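Local coordinates for protein Myo-inositol phosphohydrolase (PDB 4WU3) that binds inositol-(1,3,4,5)-tetrakisphosphate and probably removes phosphate from inositol hexakisphosphate by hydrolysis, as a protein-tyrosine-phosphatase-like phytase built from two related halves, at residues P61-G67 against V91-F97; I258-K263 against F307-K312; D345-Q351 against E395-E400; K383-L388 against D555-D561. The protein carries 2 engineered substitutions. All coordinates share one frame; numbering follows the deposited sequence.

Contact 1: residues P61-G67 against V91-F97; sequences PRNFRMG and VSASSCF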
# COMPACT_ATOMS: atom_id res chain seq x y z
N PRO A 61 -26.95 -5.52 -15.06
CA PRO A 61 -25.55 -5.92 -15.04
C PRO A 61 -25.14 -6.62 -13.75
O PRO A 61 -25.91 -6.70 -12.80
CB PRO A 61 -24.81 -4.60 -15.17
CG PRO A 61 -25.71 -3.60 -14.54
CD PRO A 61 -27.11 -4.08 -14.82
N ARG A 62 -23.91 -7.11 -13.77
CA ARG A 62 -23.25 -7.75 -12.65
C ARG A 62 -23.30 -6.92 -11.38
O ARG A 62 -23.05 -5.72 -11.39
CB ARG A 62 -21.79 -8.00 -13.07
CG ARG A 62 -20.87 -8.57 -12.01
CD ARG A 62 -19.46 -8.68 -12.55
NE ARG A 62 -18.54 -9.30 -11.61
CZ ARG A 62 -17.22 -9.18 -11.67
NH1 ARG A 62 -16.66 -8.45 -12.62
NH2 ARG A 62 -16.46 -9.78 -10.77
N ASN A 63 -23.64 -7.59 -10.28
CA ASN A 63 -23.63 -6.97 -8.95
C ASN A 63 -24.55 -5.78 -8.82
O ASN A 63 -24.31 -4.90 -8.00
CB ASN A 63 -22.20 -6.58 -8.56
CG ASN A 63 -21.35 -7.78 -8.22
OD1 ASN A 63 -21.86 -8.74 -7.63
ND2 ASN A 63 -20.08 -7.75 -8.60
N PHE A 64 -25.60 -5.74 -9.62
CA PHE A 64 -26.57 -4.67 -9.48
C PHE A 64 -27.27 -4.75 -8.12
O PHE A 64 -27.69 -5.82 -7.69
CB PHE A 64 -27.63 -4.72 -10.58
CG PHE A 64 -28.67 -3.66 -10.43
CD1 PHE A 64 -28.48 -2.40 -10.98
CD2 PHE A 64 -29.81 -3.90 -9.70
CE1 PHE A 64 -29.42 -1.41 -10.81
CE2 PHE A 64 -30.76 -2.91 -9.53
CZ PHE A 64 -30.56 -1.66 -10.08
N ARG A 65 -27.41 -3.62 -7.45
CA ARG A 65 -28.28 -3.57 -6.28
C ARG A 65 -28.81 -2.17 -6.08
O ARG A 65 -28.21 -1.20 -6.52
CB ARG A 65 -27.56 -4.02 -5.01
CG ARG A 65 -26.46 -3.09 -4.50
CD ARG A 65 -25.14 -3.35 -5.21
NE ARG A 65 -23.99 -2.92 -4.43
CZ ARG A 65 -22.73 -3.03 -4.83
NH1 ARG A 65 -22.45 -3.55 -6.01
NH2 ARG A 65 -21.75 -2.62 -4.06
N MET A 66 -29.98 -2.09 -5.46
CA MET A 66 -30.53 -0.83 -5.05
C MET A 66 -30.40 -0.72 -3.54
O MET A 66 -30.34 -1.73 -2.85
CB MET A 66 -31.99 -0.73 -5.47
CG MET A 66 -32.13 -0.40 -6.95
SD MET A 66 -33.79 -0.62 -7.55
CE MET A 66 -34.73 0.48 -6.50
N GLY A 67 -30.34 0.50 -3.04
CA GLY A 67 -30.17 0.73 -1.62
C GLY A 67 -31.30 0.18 -0.79
O GLY A 67 -31.13 -0.12 0.39
N VAL A 91 -30.70 5.36 -4.50
CA VAL A 91 -29.39 4.99 -4.92
C VAL A 91 -29.38 3.57 -5.49
O VAL A 91 -30.13 2.71 -5.02
CB VAL A 91 -28.43 5.10 -3.72
CG1 VAL A 91 -28.58 3.89 -2.80
CG2 VAL A 91 -27.00 5.22 -4.20
N SER A 92 -28.56 3.34 -6.50
CA SER A 92 -28.27 1.97 -6.96
C SER A 92 -26.80 1.88 -7.34
O SER A 92 -26.09 2.89 -7.33
CB SER A 92 -29.17 1.54 -8.12
OG SER A 92 -29.07 2.43 -9.22
N ALA A 93 -26.34 0.67 -7.66
CA ALA A 93 -24.94 0.42 -7.97
C ALA A 93 -24.77 -0.88 -8.75
O ALA A 93 -25.65 -1.75 -8.74
CB ALA A 93 -24.12 0.38 -6.70
N SER A 94 -23.63 -1.02 -9.42
CA SER A 94 -23.36 -2.21 -10.23
C SER A 94 -21.98 -2.16 -10.79
O SER A 94 -21.25 -1.18 -10.61
CB SER A 94 -24.33 -2.29 -11.41
OG SER A 94 -24.09 -1.24 -12.33
N SER A 95 -21.64 -3.23 -11.50
CA SER A 95 -20.50 -3.28 -12.40
C SER A 95 -20.72 -2.32 -13.55
O SER A 95 -21.78 -1.73 -13.71
CB SER A 95 -20.40 -4.67 -13.01
OG SER A 95 -21.43 -4.85 -13.98
N CYS A 96 -19.72 -2.21 -14.42
CA CYS A 96 -19.92 -1.48 -15.63
C CYS A 96 -21.00 -2.19 -16.42
O CYS A 96 -21.31 -3.35 -16.15
CB CYS A 96 -18.61 -1.34 -16.41
SG CYS A 96 -17.83 -2.88 -16.92
N PHE A 97 -21.58 -1.49 -17.39
CA PHE A 97 -22.74 -1.95 -18.13
C PHE A 97 -22.61 -1.69 -19.63
O PHE A 97 -22.04 -0.68 -20.07
CB PHE A 97 -24.03 -1.27 -17.60
CG PHE A 97 -23.88 0.21 -17.31
CD1 PHE A 97 -23.80 1.14 -18.34
CD2 PHE A 97 -23.82 0.68 -16.00
CE1 PHE A 97 -23.66 2.49 -18.07
CE2 PHE A 97 -23.68 2.03 -15.72
CZ PHE A 97 -23.60 2.94 -16.76
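The guanidinium group of R65 lies with one face over the methyl of A93, NE 4.0 Å from A93 CB. Its chain bends at chi2 (-84°), which folds the group back along the strand; NH1 then donates to N63 O at 3.0 Å, almost in the guanidinium plane, and also to G245 O. Beneath this side chain R65 and A93 form an antiparallel hydrogen-bonded pair, R65 N to A93 O and A93 N to R65 O both at 2.9 Å. G67 N to V91 O continues the pairing at one end. At the other, the type II turn P61-F64 carries R62 O to S95 N, a nearly straight bond of 2.9 Å. M66 and S92 project from the other face of the sheet, where M66 CG packs 3.7 Å from S92 CB; the F64 ring approaches S92 and S94 obliquely. P61 CG rests against S94 OG, which donates to S95 O at 2.7 Å and also hydrogen-bonds H239. Strand 65-66 forms one edge of a five-stranded mixed sheet; 91-94, antiparallel to it, runs parallel to 237-241 on its other side. Helix 247-261 covers the R65 and A93 face through T249, T250 and M253.

Contact 2: residues I258-K263 against F307-K312; sequences ILKNAK and FYDYVK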
# COMPACT_ATOMS: atom_id res chain seq x y z
N ILE A 258 -23.56 6.93 4.40
CA ILE A 258 -23.06 7.80 5.47
C ILE A 258 -23.59 9.24 5.35
O ILE A 258 -24.00 9.85 6.33
CB ILE A 258 -21.52 7.83 5.46
CG1 ILE A 258 -20.97 6.54 6.09
CG2 ILE A 258 -21.01 9.07 6.16
CD1 ILE A 258 -19.52 6.26 5.73
N LEU A 259 -23.57 9.78 4.13
CA LEU A 259 -24.08 11.13 3.88
C LEU A 259 -25.58 11.25 4.21
O LEU A 259 -26.04 12.32 4.62
CB LEU A 259 -23.85 11.52 2.42
CG LEU A 259 -22.43 11.94 2.07
CD1 LEU A 259 -22.22 11.94 0.56
CD2 LEU A 259 -22.13 13.32 2.66
N LYS A 260 -26.32 10.17 4.03
CA LYS A 260 -27.75 10.18 4.34
C LYS A 260 -28.05 9.82 5.79
O LYS A 260 -29.03 10.27 6.34
CB LYS A 260 -28.49 9.19 3.44
CG LYS A 260 -28.40 9.48 1.96
CD LYS A 260 -29.15 10.74 1.60
CE LYS A 260 -29.15 10.92 0.10
NZ LYS A 260 -30.01 12.05 -0.34
N ASN A 261 -27.21 9.01 6.42
CA ASN A 261 -27.63 8.35 7.64
C ASN A 261 -26.63 8.34 8.79
O ASN A 261 -26.91 7.76 9.83
CB ASN A 261 -27.99 6.90 7.31
CG ASN A 261 -29.13 6.80 6.32
OD1 ASN A 261 -30.18 7.41 6.51
ND2 ASN A 261 -28.93 6.01 5.27
N ALA A 262 -25.47 8.97 8.62
CA ALA A 262 -24.46 8.87 9.66
C ALA A 262 -25.02 9.28 11.02
O ALA A 262 -24.62 8.74 12.04
CB ALA A 262 -23.24 9.70 9.32
N LYS A 263 -25.97 10.22 11.02
CA LYS A 263 -26.51 10.78 12.26
C LYS A 263 -27.26 9.76 13.09
O LYS A 263 -27.29 9.84 14.31
CB LYS A 263 -27.49 11.92 11.97
CG LYS A 263 -26.84 13.23 11.55
CD LYS A 263 -27.90 14.25 11.14
CE LYS A 263 -27.26 15.46 10.48
NZ LYS A 263 -28.24 16.54 10.20
N PHE A 307 -14.12 9.19 6.63
CA PHE A 307 -15.26 9.85 5.99
C PHE A 307 -16.48 9.85 6.92
O PHE A 307 -17.19 10.86 7.02
CB PHE A 307 -15.62 9.18 4.66
CG PHE A 307 -16.68 9.91 3.88
CD1 PHE A 307 -16.36 11.02 3.11
CD2 PHE A 307 -17.99 9.49 3.91
CE1 PHE A 307 -17.35 11.69 2.40
CE2 PHE A 307 -18.97 10.16 3.21
CZ PHE A 307 -18.65 11.26 2.45
N TYR A 308 -16.73 8.73 7.60
CA TYR A 308 -17.83 8.67 8.59
C TYR A 308 -17.68 9.76 9.66
O TYR A 308 -18.62 10.53 9.94
CB TYR A 308 -17.86 7.31 9.28
CG TYR A 308 -19.00 7.13 10.25
CD1 TYR A 308 -20.25 6.72 9.81
CD2 TYR A 308 -18.83 7.35 11.62
CE1 TYR A 308 -21.30 6.53 10.69
CE2 TYR A 308 -19.88 7.17 12.51
CZ TYR A 308 -21.11 6.75 12.04
OH TYR A 308 -22.17 6.57 12.91
N ASP A 309 -16.49 9.81 10.26
CA ASP A 309 -16.16 10.83 11.25
C ASP A 309 -16.35 12.25 10.70
O ASP A 309 -16.86 13.11 11.40
CB ASP A 309 -14.72 10.66 11.75
CG ASP A 309 -14.54 9.41 12.57
OD1 ASP A 309 -15.55 8.83 12.97
OD2 ASP A 309 -13.39 9.01 12.82
N TYR A 310 -15.93 12.48 9.46
CA TYR A 310 -16.05 13.79 8.84
C TYR A 310 -17.51 14.21 8.72
O TYR A 310 -17.87 15.34 9.06
CB TYR A 310 -15.42 13.79 7.44
CG TYR A 310 -15.87 14.95 6.60
CD1 TYR A 310 -15.41 16.23 6.84
CD2 TYR A 310 -16.77 14.76 5.54
CE1 TYR A 310 -15.83 17.29 6.07
CE2 TYR A 310 -17.18 15.82 4.76
CZ TYR A 310 -16.71 17.08 5.03
OH TYR A 310 -17.14 18.15 4.27
N VAL A 311 -18.35 13.31 8.23
CA VAL A 311 -19.76 13.62 8.10
C VAL A 311 -20.38 13.81 9.49
O VAL A 311 -21.18 14.73 9.70
CB VAL A 311 -20.51 12.57 7.28
CG1 VAL A 311 -22.00 12.91 7.21
CG2 VAL A 311 -19.94 12.52 5.86
N LYS A 312 -20.00 12.98 10.44
CA LYS A 312 -20.49 13.13 11.81
C LYS A 312 -20.17 14.50 12.39
O LYS A 312 -21.04 15.17 12.96
CB LYS A 312 -19.92 12.05 12.72
CG LYS A 312 -20.74 10.79 12.71
CD LYS A 312 -22.00 10.94 13.54
CE LYS A 312 -21.92 10.11 14.81
NZ LYS A 312 -23.28 9.89 15.36
O HOH W 1 -24.90 7.53 14.83
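I258 drives its CG2 branch against V311, 3.6 Å from V311 CG2; I258 CG2 also touches F307 CE2, while the CG1 branch turns to Y308, its end CD1 lying between F307 and Y308. I258 CG1 meets the Y308 ring at its edge, in plane, 3.8 Å from Y308 CD1. The next residue, L259, crosses F307 at about a right angle, L259 CG 3.9 Å from F307 CZ at the ring edge, and its CD2 branch touches V311 CG2. One turn along from I258, A262 fits its methyl between Y308 CE1 and V311 CG1, 4.0 Å from each. Both rings owe their reach to the same torsion: CG stands opposite the backbone N in F307 (chi1 -173°) and in Y308 (chi1 -177°), carrying rings that start off to the side toward helix 247-261. V311 CG2 also lies over one face of the F307 ring. Farther out, V265 O takes a hydrogen bond from the Y308 hydroxyl and so fixes the far end of that ring; I270 backs I258, and F225 and Y229 of helix 219-230 back L259. At the solvent-facing margin K312, bent at chi2 and chi3, sends NZ to a water at 2.9 Å, which donates to A262 O at 3.1 Å. No direct hydrogen bond joins the segments; apolar packing carries most of the contact, supplemented by this water bridge and, just beyond 258-263, by the Y308 hydroxyl bond to V265 O.

Contact 3: residues D345-Q351 against E395-E400; sequences DTKDRNQ and EFSNGE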
# COMPACT_ATOMS: atom_id res chain seq x y z
N ASP A 345 17.59 32.26 -12.46
CA ASP A 345 17.26 31.86 -13.83
C ASP A 345 18.40 32.20 -14.76
O ASP A 345 18.80 31.39 -15.60
CB ASP A 345 16.00 32.58 -14.33
CG ASP A 345 14.73 32.04 -13.69
OD1 ASP A 345 14.74 30.89 -13.22
OD2 ASP A 345 13.71 32.77 -13.66
N THR A 346 18.92 33.42 -14.64
CA THR A 346 20.04 33.85 -15.46
C THR A 346 20.75 35.02 -14.80
O THR A 346 20.14 35.97 -14.30
CB THR A 346 19.60 34.19 -16.90
OG1 THR A 346 20.74 34.63 -17.66
CG2 THR A 346 18.54 35.27 -16.92
N LYS A 347 22.07 34.91 -14.78
CA LYS A 347 22.93 35.89 -14.16
C LYS A 347 23.04 37.11 -15.05
O LYS A 347 23.01 37.00 -16.26
CB LYS A 347 24.31 35.29 -13.98
CG LYS A 347 24.92 35.63 -12.66
CD LYS A 347 26.35 35.14 -12.59
CE LYS A 347 27.26 36.19 -11.97
NZ LYS A 347 28.63 35.66 -11.81
N ASP A 348 23.18 38.26 -14.43
CA ASP A 348 23.32 39.52 -15.16
C ASP A 348 24.63 39.52 -15.93
O ASP A 348 25.71 39.55 -15.33
CB ASP A 348 23.29 40.67 -14.17
CG ASP A 348 23.22 42.02 -14.85
OD1 ASP A 348 23.21 42.07 -16.11
OD2 ASP A 348 23.19 43.04 -14.12
N ARG A 349 24.51 39.49 -17.25
CA ARG A 349 25.65 39.37 -18.14
C ARG A 349 25.41 40.17 -19.42
O ARG A 349 24.28 40.26 -19.89
CB ARG A 349 25.88 37.90 -18.49
CG ARG A 349 26.17 37.03 -17.28
CD ARG A 349 26.14 35.55 -17.64
NE ARG A 349 24.78 35.06 -17.83
CZ ARG A 349 24.47 33.84 -18.27
NH1 ARG A 349 25.42 32.98 -18.57
NH2 ARG A 349 23.19 33.49 -18.40
N ASN A 350 26.48 40.73 -19.98
CA ASN A 350 26.39 41.52 -21.20
C ASN A 350 26.53 40.67 -22.46
O ASN A 350 27.57 40.66 -23.12
CB ASN A 350 27.46 42.61 -21.19
CG ASN A 350 27.25 43.61 -20.06
OD1 ASN A 350 26.13 43.80 -19.59
ND2 ASN A 350 28.33 44.23 -19.61
N GLN A 351 25.46 39.95 -22.78
CA GLN A 351 25.42 39.09 -23.95
C GLN A 351 23.96 38.71 -24.21
O GLN A 351 23.10 38.90 -23.35
CB GLN A 351 26.28 37.84 -23.72
CG GLN A 351 25.79 36.96 -22.59
CD GLN A 351 26.84 35.97 -22.12
OE1 GLN A 351 28.03 36.21 -22.24
NE2 GLN A 351 26.40 34.85 -21.57
N GLU A 395 14.75 33.32 -20.37
CA GLU A 395 14.61 34.52 -19.56
C GLU A 395 15.87 35.37 -19.67
O GLU A 395 16.94 34.86 -19.98
CB GLU A 395 14.36 34.14 -18.10
CG GLU A 395 14.08 35.34 -17.21
CD GLU A 395 12.77 36.00 -17.54
OE1 GLU A 395 11.71 35.55 -17.06
OE2 GLU A 395 12.78 36.99 -18.29
N PHE A 396 15.73 36.67 -19.43
CA PHE A 396 16.85 37.61 -19.54
C PHE A 396 17.06 38.43 -18.27
O PHE A 396 16.11 38.94 -17.66
CB PHE A 396 16.64 38.57 -20.73
CG PHE A 396 15.27 39.18 -20.80
CD1 PHE A 396 14.92 40.24 -19.99
CD2 PHE A 396 14.31 38.68 -21.67
CE1 PHE A 396 13.66 40.80 -20.04
CE2 PHE A 396 13.04 39.23 -21.74
CZ PHE A 396 12.72 40.30 -20.93
N SER A 397 18.33 38.54 -17.88
CA SER A 397 18.75 39.50 -16.88
C SER A 397 18.76 40.88 -17.55
O SER A 397 18.56 41.00 -18.75
CB SER A 397 20.16 39.16 -16.43
OG SER A 397 21.02 39.16 -17.55
N ASN A 398 19.05 41.92 -16.76
CA ASN A 398 19.18 43.28 -17.30
C ASN A 398 20.22 43.37 -18.41
O ASN A 398 19.98 43.95 -19.46
CB ASN A 398 19.56 44.28 -16.21
CG ASN A 398 19.71 45.69 -16.76
OD1 ASN A 398 18.95 46.12 -17.62
ND2 ASN A 398 20.73 46.41 -16.28
N GLY A 399 21.38 42.80 -18.14
CA GLY A 399 22.48 42.83 -19.09
C GLY A 399 22.11 42.17 -20.39
O GLY A 399 22.58 42.58 -21.45
N GLU A 400 21.30 41.12 -20.32
CA GLU A 400 20.93 40.39 -21.52
C GLU A 400 19.85 41.15 -22.27
O GLU A 400 19.80 41.12 -23.49
CB GLU A 400 20.49 38.98 -21.19
CG GLU A 400 21.64 38.10 -20.74
CD GLU A 400 21.18 36.85 -20.04
OE1 GLU A 400 20.45 36.97 -19.04
OE2 GLU A 400 21.56 35.76 -20.50
O HOH W 2 23.10 45.32 -15.34
O HOH W 3 24.67 43.87 -22.56
O HOH W 4 23.13 34.39 -21.86
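T346 OG1 donates to E400 OE1 at 2.7 Å, reaching the carboxylate on its syn side. The same oxygen accepts from S397 N at 2.9 Å and from S397 OG at 2.7 Å, both on the anti side, so three donors grip OE1. S397 is the N-cap of helix 398-411 and forms a capping box with E400, although the return bond from E400 N to S397 OG is weak. The T346 hydroxyl is doubly used: opposite the backbone N at chi1 179°, it also accepts from R349 NH2 at 2.8 Å, in the guanidinium plane. R349 NE donates to K347 O from above the carbonyl plane. E400 OE2 forms a salt bridge with R349 NH2 at 3.5 Å, but lies well out of the guanidinium plane, so the attraction is one of charge alone; a water donates to that oxygen. This network would probably stabilise the negative charge of E400. D348 OD1 accepts from G399 N at 2.8 Å, approached from above the carboxylate plane, in the first turn of the helix, while OD2 receives a water that also accepts from N398 ND2. G399 O is met by a water, at 2.7 Å. D345 and E395, whose CB atoms only just meet, both reach R422, which would offset their like charges. A classic beta bulge sets D345 and T346 opposite the single residue A433, where strand 342-346 pairs with 432-438; the loop beyond it lies along the start of helix 398-411, and helix 493-499 touches F396 and N398.

Contact 4: residues K383-L388 against D555-D561; sequences KGLDTL and DMMKNPD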
# COMPACT_ATOMS: atom_id res chain seq x y z
N LYS A 383 9.65 30.31 -46.06
CA LYS A 383 8.66 31.24 -46.55
C LYS A 383 7.90 31.98 -45.44
O LYS A 383 7.33 31.39 -44.53
CB LYS A 383 7.69 30.52 -47.46
CG LYS A 383 6.59 31.41 -47.94
CD LYS A 383 5.41 31.32 -47.01
CE LYS A 383 4.46 32.44 -47.37
NZ LYS A 383 3.15 32.29 -46.71
N GLY A 384 7.88 33.30 -45.53
CA GLY A 384 7.14 34.10 -44.57
C GLY A 384 8.01 34.61 -43.42
O GLY A 384 7.65 35.57 -42.74
N LEU A 385 9.15 33.97 -43.22
CA LEU A 385 10.01 34.29 -42.09
C LEU A 385 10.51 35.74 -42.13
O LEU A 385 10.69 36.38 -41.09
CB LEU A 385 11.20 33.34 -42.04
CG LEU A 385 10.93 31.89 -41.68
CD1 LEU A 385 12.24 31.15 -41.49
CD2 LEU A 385 10.09 31.76 -40.42
N ASP A 386 10.73 36.25 -43.34
CA ASP A 386 11.25 37.61 -43.49
C ASP A 386 10.27 38.70 -43.01
O ASP A 386 10.67 39.83 -42.75
CB ASP A 386 11.66 37.86 -44.96
CG ASP A 386 10.53 37.61 -45.93
OD1 ASP A 386 10.16 36.42 -46.12
OD2 ASP A 386 10.01 38.58 -46.51
N THR A 387 8.99 38.36 -42.89
CA THR A 387 7.99 39.33 -42.43
C THR A 387 7.21 38.86 -41.19
O THR A 387 6.22 39.48 -40.80
CB THR A 387 7.00 39.70 -43.56
OG1 THR A 387 6.28 38.54 -43.98
CG2 THR A 387 7.73 40.29 -44.76
N LEU A 388 7.66 37.77 -40.57
CA LEU A 388 6.98 37.23 -39.39
C LEU A 388 7.22 38.10 -38.14
O LEU A 388 6.40 38.15 -37.23
CB LEU A 388 7.41 35.78 -39.16
CG LEU A 388 6.66 34.92 -38.13
CD1 LEU A 388 5.16 35.13 -38.22
CD2 LEU A 388 7.00 33.45 -38.33
N ASP A 555 3.59 31.41 -36.03
CA ASP A 555 4.08 31.10 -37.36
C ASP A 555 2.95 30.52 -38.22
O ASP A 555 2.68 31.02 -39.32
CB ASP A 555 5.26 30.13 -37.27
CG ASP A 555 6.10 30.08 -38.56
OD1 ASP A 555 5.73 30.71 -39.58
OD2 ASP A 555 7.15 29.39 -38.54
N MET A 556 2.28 29.49 -37.71
CA MET A 556 1.20 28.83 -38.44
C MET A 556 0.11 29.81 -38.79
O MET A 556 -0.39 29.82 -39.92
CB MET A 556 0.53 27.74 -37.59
CG MET A 556 1.27 26.44 -37.50
SD MET A 556 0.43 25.32 -36.36
CE MET A 556 1.85 24.62 -35.55
N MET A 557 -0.29 30.60 -37.81
CA MET A 557 -1.38 31.55 -38.00
C MET A 557 -1.08 32.46 -39.18
O MET A 557 -1.97 32.76 -39.97
CB MET A 557 -1.62 32.38 -36.73
CG MET A 557 -2.30 31.62 -35.59
SD MET A 557 -2.26 32.50 -34.01
CE MET A 557 -3.48 33.78 -34.30
N LYS A 558 0.16 32.90 -39.30
CA LYS A 558 0.56 33.90 -40.30
C LYS A 558 0.89 33.24 -41.64
O LYS A 558 0.83 33.88 -42.68
CB LYS A 558 1.77 34.69 -39.80
CG LYS A 558 1.59 35.37 -38.45
CD LYS A 558 0.81 36.66 -38.57
CE LYS A 558 1.64 37.75 -39.23
NZ LYS A 558 0.92 39.05 -39.28
N ASN A 559 1.25 31.97 -41.60
CA ASN A 559 1.67 31.25 -42.79
C ASN A 559 0.97 29.91 -42.89
O ASN A 559 1.62 28.86 -42.84
CB ASN A 559 3.18 31.04 -42.76
CG ASN A 559 3.94 32.35 -42.78
OD1 ASN A 559 4.10 32.97 -43.83
ND2 ASN A 559 4.40 32.78 -41.63
N PRO A 560 -0.36 29.93 -43.02
CA PRO A 560 -1.15 28.70 -43.04
C PRO A 560 -0.88 27.82 -44.27
O PRO A 560 -1.27 26.66 -44.29
CB PRO A 560 -2.60 29.21 -43.00
CG PRO A 560 -2.54 30.61 -43.51
CD PRO A 560 -1.20 31.14 -43.12
N ASP A 561 -0.20 28.37 -45.26
CA ASP A 561 0.16 27.61 -46.46
C ASP A 561 1.41 26.75 -46.28
O ASP A 561 1.75 25.96 -47.15
CB ASP A 561 0.37 28.56 -47.64
CG ASP A 561 1.38 29.66 -47.33
OD1 ASP A 561 1.49 30.08 -46.16
OD2 ASP A 561 2.04 30.12 -48.28
O HOH W 5 5.05 35.62 -41.87
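K383 NZ is held by three oxygens: D561 OD1 at 2.8 Å, D561 OD2 in a weaker bond at 2.9 Å, and N559 OD1 at 3.1 Å. This salt bridge lies just past the end of helix 545-558, in the PTP-like fold of the second half of the chain. K383 and D561 approach from opposite directions; D561 OD1 uses its syn lone pair, and N559 OD1 is likewise met on a lone pair. The lysine reaches there because its chain bends at chi2 (-92°). N559, the first residue to leave the helical conformation, turns its amide nitrogen back to D555 O and D555 OD1 in two weak bonds, which, with K383 NZ on N559 OD1, would help set the rotation of the amide. G384 passes close to this group, its CA 3.3 Å from N559 OD1. L388 splits its branches: CD1 packs on K558 CG at 3.6 Å, and CD2 lies against the D555 carboxylate, L388 and D555 crossing at about a right angle. The D555 carboxylate has stronger partners in R570 and Q571, and R570 also bonds K383 O. A water bridges the segments, donating to G384 O at 2.7 Å and accepting from N559 ND2 at 2.9 Å.

In the fold
The four contacts fall into two pairs on opposite sides of the chain's centre. Contacts 1 and 2 have centres 22 Å apart and share helix 247-261, which covers the sheet face of contact 1 and ends in contact 2. Contacts 3 and 4 have centres 30 Å apart, and their segments alternate along the chain; between the pairs, centres lie 56 to 62 Å apart. Contact 1 comes within about 8 Å of a bound inositol tetrakisphosphate at the R62 side chain, and contact 3 within about 7 Å of one at D345. D345 also bonds Q541 of the pocket-lining run 540-546, which leads into helix 545-558, the helix that ends in contact 4.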